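PDB 6TGS: protein NBR1 homolog from Arabidopsis thaliana, which probably acts as a receptor for autophagosomal degradation of ubiquitinated proteins, targeting aggregates formed under stress, and homodimerises through its N-terminal PB1 domain. Local coordinates for residues A[56-61]-A[66-71]. The protein carries 3 engineered substitutions. Residues are numbered along the deposited sequence; the frame is centred on the assembly and turned at random.
Sequences LTYSAA and VALVDD. Engineered in segment 56-61: Ala60 (natural residue Asp), Ala61 (natural residue Glu).
Val66 lies against one face of the Tyr58 ring, side by side with it and pointing the same way, in a cross-strand pairing that illustrates how a short edge strand is fastened to its neighbour. The CH-pi contact is close: Val66 CB stands 3.6 Å from the centroid of the Tyr58 ring, 19° off its normal and displaced toward the rim. The two methyls straddle the hydroxyl end of the ring, CG1 reaching Tyr58 CE2 at 3.5 Å while CG2 leans on CZ and CE1. Tyr58 gets there because its CG sits between the backbone N and the carbonyl carbon (chi1 68°), which lays the ring beside the partner strand. Leu68 then meets the ring at its edge, CD2 lying in the plane 3.7 Å from Tyr58 CE2. Val66 CG2 also touches CB of the engineered Ala60, at 4.0 Å.

Behind this apolar layer runs the antiparallel backbone. Tyr58 and Val66 form a hydrogen-bonded pair, with Tyr58 N to Val66 O at 2.9 Å and Val66 N to Tyr58 O at 2.8 Å. Thr57 and Ala67 make the adjoining non-hydrogen-bonded pair, on the other face of the sheet from Tyr58. One pair further, Leu68 N donates to Leu56 O, and a water accepting from Leu56 N lies between it and Leu68 O, bridging the same pair.

Farther out, strand 84-90 flanks strand 55-59 on its other side, where Thr57 turns its backbone bonds to Asn88, and Met35 of helix 35-46 touches both Leu56 and Leu68. This is the hairpin at one margin of the ubiquitin-like beta-grasp sheet of the PB1 domain. Three backbone bonds thus fix the register, while buried Leu68 and Tyr58 bring apolar atoms to Leu38 of helix 35-46 and Val77 of helix 71-79.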
ATOM      1  N   LEU A  56      -7.378   0.583   4.017  1.00 16.32           N
ATOM      2  CA  LEU A  56      -6.129   1.047   3.427  1.00 18.71           C
ATOM      3  C   LEU A  56      -6.492   1.938   2.248  1.00 18.59           C
ATOM      4  O   LEU A  56      -7.061   1.455   1.265  1.00 18.92           O
ATOM      5  CB  LEU A  56      -5.268  -0.133   2.983  1.00 19.64           C
ATOM      6  CG  LEU A  56      -5.027  -1.187   4.074  1.00 22.15           C
ATOM      7  CD1 LEU A  56      -4.179  -2.356   3.548  1.00 24.66           C
ATOM      8  CD2 LEU A  56      -4.361  -0.523   5.259  1.00 16.79           C
ATOM      9  N   THR A  57      -6.219   3.243   2.363  1.00 14.10           N
ATOM     10  CA  THR A  57      -6.649   4.188   1.340  1.00 15.46           C
ATOM     11  C   THR A  57      -5.493   5.062   0.877  1.00 20.21           C
ATOM     12  O   THR A  57      -4.560   5.329   1.638  1.00 18.19           O
ATOM     13  CB  THR A  57      -7.786   5.099   1.850  1.00 20.25           C
ATOM     14  OG1 THR A  57      -7.407   5.738   3.075  1.00 21.55           O
ATOM     15  CG2 THR A  57      -9.065   4.274   2.066  1.00 18.63           C
ATOM     16  N   TYR A  58      -5.559   5.523  -0.373  1.00 14.85           N
ATOM     17  CA  TYR A  58      -4.684   6.597  -0.819  1.00 15.25           C
ATOM     18  C   TYR A  58      -5.484   7.619  -1.606  1.00 17.59           C
ATOM     19  O   TYR A  58      -6.573   7.320  -2.093  1.00 17.22           O
ATOM     20  CB  TYR A  58      -3.509   6.081  -1.656  1.00 17.58           C
ATOM     21  CG  TYR A  58      -3.805   5.493  -3.020  1.00 17.86           C
ATOM     22  CD1 TYR A  58      -3.752   6.286  -4.171  1.00 18.26           C
ATOM     23  CD2 TYR A  58      -4.056   4.127  -3.171  1.00 19.33           C
ATOM     24  CE1 TYR A  58      -3.964   5.735  -5.429  1.00 17.69           C
ATOM     25  CE2 TYR A  58      -4.267   3.569  -4.420  1.00 21.17           C
ATOM     26  CZ  TYR A  58      -4.226   4.387  -5.548  1.00 25.20           C
ATOM     27  OH  TYR A  58      -4.440   3.840  -6.797  1.00 25.47           O
ATOM     28  N   SER A  59      -4.958   8.847  -1.683  1.00 16.69           N
ATOM     29  CA  SER A  59      -5.619   9.922  -2.424  1.00 16.45           C
ATOM     30  C   SER A  59      -5.020  10.031  -3.815  1.00 20.76           C
ATOM     31  O   SER A  59      -3.813  10.260  -3.963  1.00 25.36           O
ATOM     32  CB  SER A  59      -5.534  11.265  -1.693  1.00 23.92           C
ATOM     33  OG  SER A  59      -5.985  11.156  -0.357  1.00 25.16           O
ATOM     34  N   ALA A  60      -5.870   9.902  -4.826  1.00 21.34           N
ATOM     35  CA  ALA A  60      -5.432   9.911  -6.210  1.00 21.61           C
ATOM     36  C   ALA A  60      -5.286  11.347  -6.704  1.00 29.35           C
ATOM     37  O   ALA A  60      -5.693  12.306  -6.044  1.00 25.71           O
ATOM     38  CB  ALA A  60      -6.415   9.125  -7.073  1.00 24.68           C
ATOM     39  N   ALA A  61      -4.681  11.489  -7.887  1.00 31.62           N
ATOM     40  CA  ALA A  61      -4.431  12.816  -8.434  1.00 38.47           C
ATOM     41  C   ALA A  61      -5.712  13.546  -8.818  1.00 25.73           C
ATOM     42  O   ALA A  61      -5.695  14.779  -8.911  1.00 41.80           O
ATOM     43  CB  ALA A  61      -3.501  12.723  -9.647  1.00 38.95           C
ATOM     44  N   VAL A  66      -8.833   6.204  -3.237  1.00 13.48           N
ATOM     45  CA  VAL A  66      -8.796   4.822  -3.683  1.00 13.91           C
ATOM     46  C   VAL A  66      -8.672   3.918  -2.464  1.00 19.69           C
ATOM     47  O   VAL A  66      -7.753   4.087  -1.651  1.00 17.70           O
ATOM     48  CB  VAL A  66      -7.624   4.568  -4.641  1.00 14.15           C
ATOM     49  CG1 VAL A  66      -7.627   3.106  -5.070  1.00 20.42           C
ATOM     50  CG2 VAL A  66      -7.628   5.523  -5.837  1.00 17.85           C
ATOM     51  N   ALA A  67      -9.574   2.953  -2.337  1.00 16.42           N
ATOM     52  CA  ALA A  67      -9.453   1.938  -1.291  1.00 17.20           C
ATOM     53  C   ALA A  67      -8.783   0.688  -1.842  1.00 20.39           C
ATOM     54  O   ALA A  67      -9.235   0.118  -2.841  1.00 25.34           O
ATOM     55  CB  ALA A  67     -10.812   1.573  -0.711  1.00 19.69           C
ATOM     56  N   LEU A  68      -7.731   0.247  -1.166  1.00 16.40           N
ATOM     57  CA  LEU A  68      -7.067  -1.004  -1.511  1.00 14.37           C
ATOM     58  C   LEU A  68      -7.853  -2.125  -0.850  1.00 22.94           C
ATOM     59  O   LEU A  68      -7.710  -2.379   0.352  1.00 25.60           O
ATOM     60  CB  LEU A  68      -5.614  -0.981  -1.054  1.00 16.19           C
ATOM     61  CG  LEU A  68      -4.753   0.156  -1.599  1.00 18.58           C
ATOM     62  CD1 LEU A  68      -3.375   0.096  -0.917  1.00 23.02           C
ATOM     63  CD2 LEU A  68      -4.609   0.074  -3.108  1.00 21.31           C
ATOM     64  N   VAL A  69      -8.730  -2.774  -1.618  1.00 20.87           N
ATOM     65  CA  VAL A  69      -9.509  -3.885  -1.079  1.00 19.74           C
ATOM     66  C   VAL A  69      -9.153  -5.227  -1.712  1.00 26.71           C
ATOM     67  O   VAL A  69      -9.415  -6.267  -1.085  1.00 30.65           O
ATOM     68  CB  VAL A  69     -11.028  -3.620  -1.187  1.00 22.24           C
ATOM     69  CG1 VAL A  69     -11.435  -2.492  -0.258  1.00 25.03           C
ATOM     70  CG2 VAL A  69     -11.451  -3.285  -2.614  1.00 30.12           C
ATOM     71  N   ASP A  70      -8.534  -5.252  -2.894  1.00 24.00           N
ATOM     72  CA  ASP A  70      -8.134  -6.518  -3.490  1.00 29.07           C
ATOM     73  C   ASP A  70      -6.861  -6.337  -4.309  1.00 25.53           C
ATOM     74  O   ASP A  70      -6.352  -5.225  -4.480  1.00 23.80           O
ATOM     75  CB  ASP A  70      -9.274  -7.123  -4.339  1.00 27.89           C
ATOM     76  CG  ASP A  70      -9.790  -6.171  -5.404  1.00 32.98           C
ATOM     77  OD1 ASP A  70      -8.963  -5.635  -6.168  1.00 29.61           O
ATOM     78  OD2 ASP A  70     -11.028  -5.967  -5.501  1.00 31.20           O
ATOM     79  N   ASP A  71      -6.348  -7.463  -4.815  1.00 26.11           N
ATOM     80  CA  ASP A  71      -5.093  -7.438  -5.562  1.00 29.54           C
ATOM     81  C   ASP A  71      -5.203  -6.619  -6.842  1.00 25.92           C
ATOM     82  O   ASP A  71      -4.196  -6.082  -7.319  1.00 35.24           O
ATOM     83  CB  ASP A  71      -4.646  -8.864  -5.892  1.00 28.43           C
ATOM     84  CG  ASP A  71      -4.024  -9.571  -4.708  1.00 34.10           C
ATOM     85  OD1 ASP A  71      -3.585  -8.876  -3.776  1.00 33.11           O
ATOM     86  OD2 ASP A  71      -3.962 -10.819  -4.720  1.00 38.95           O
TER
HETATM   87  O   HOH W   1      -9.034  -1.079   2.473  1.00 26.00           O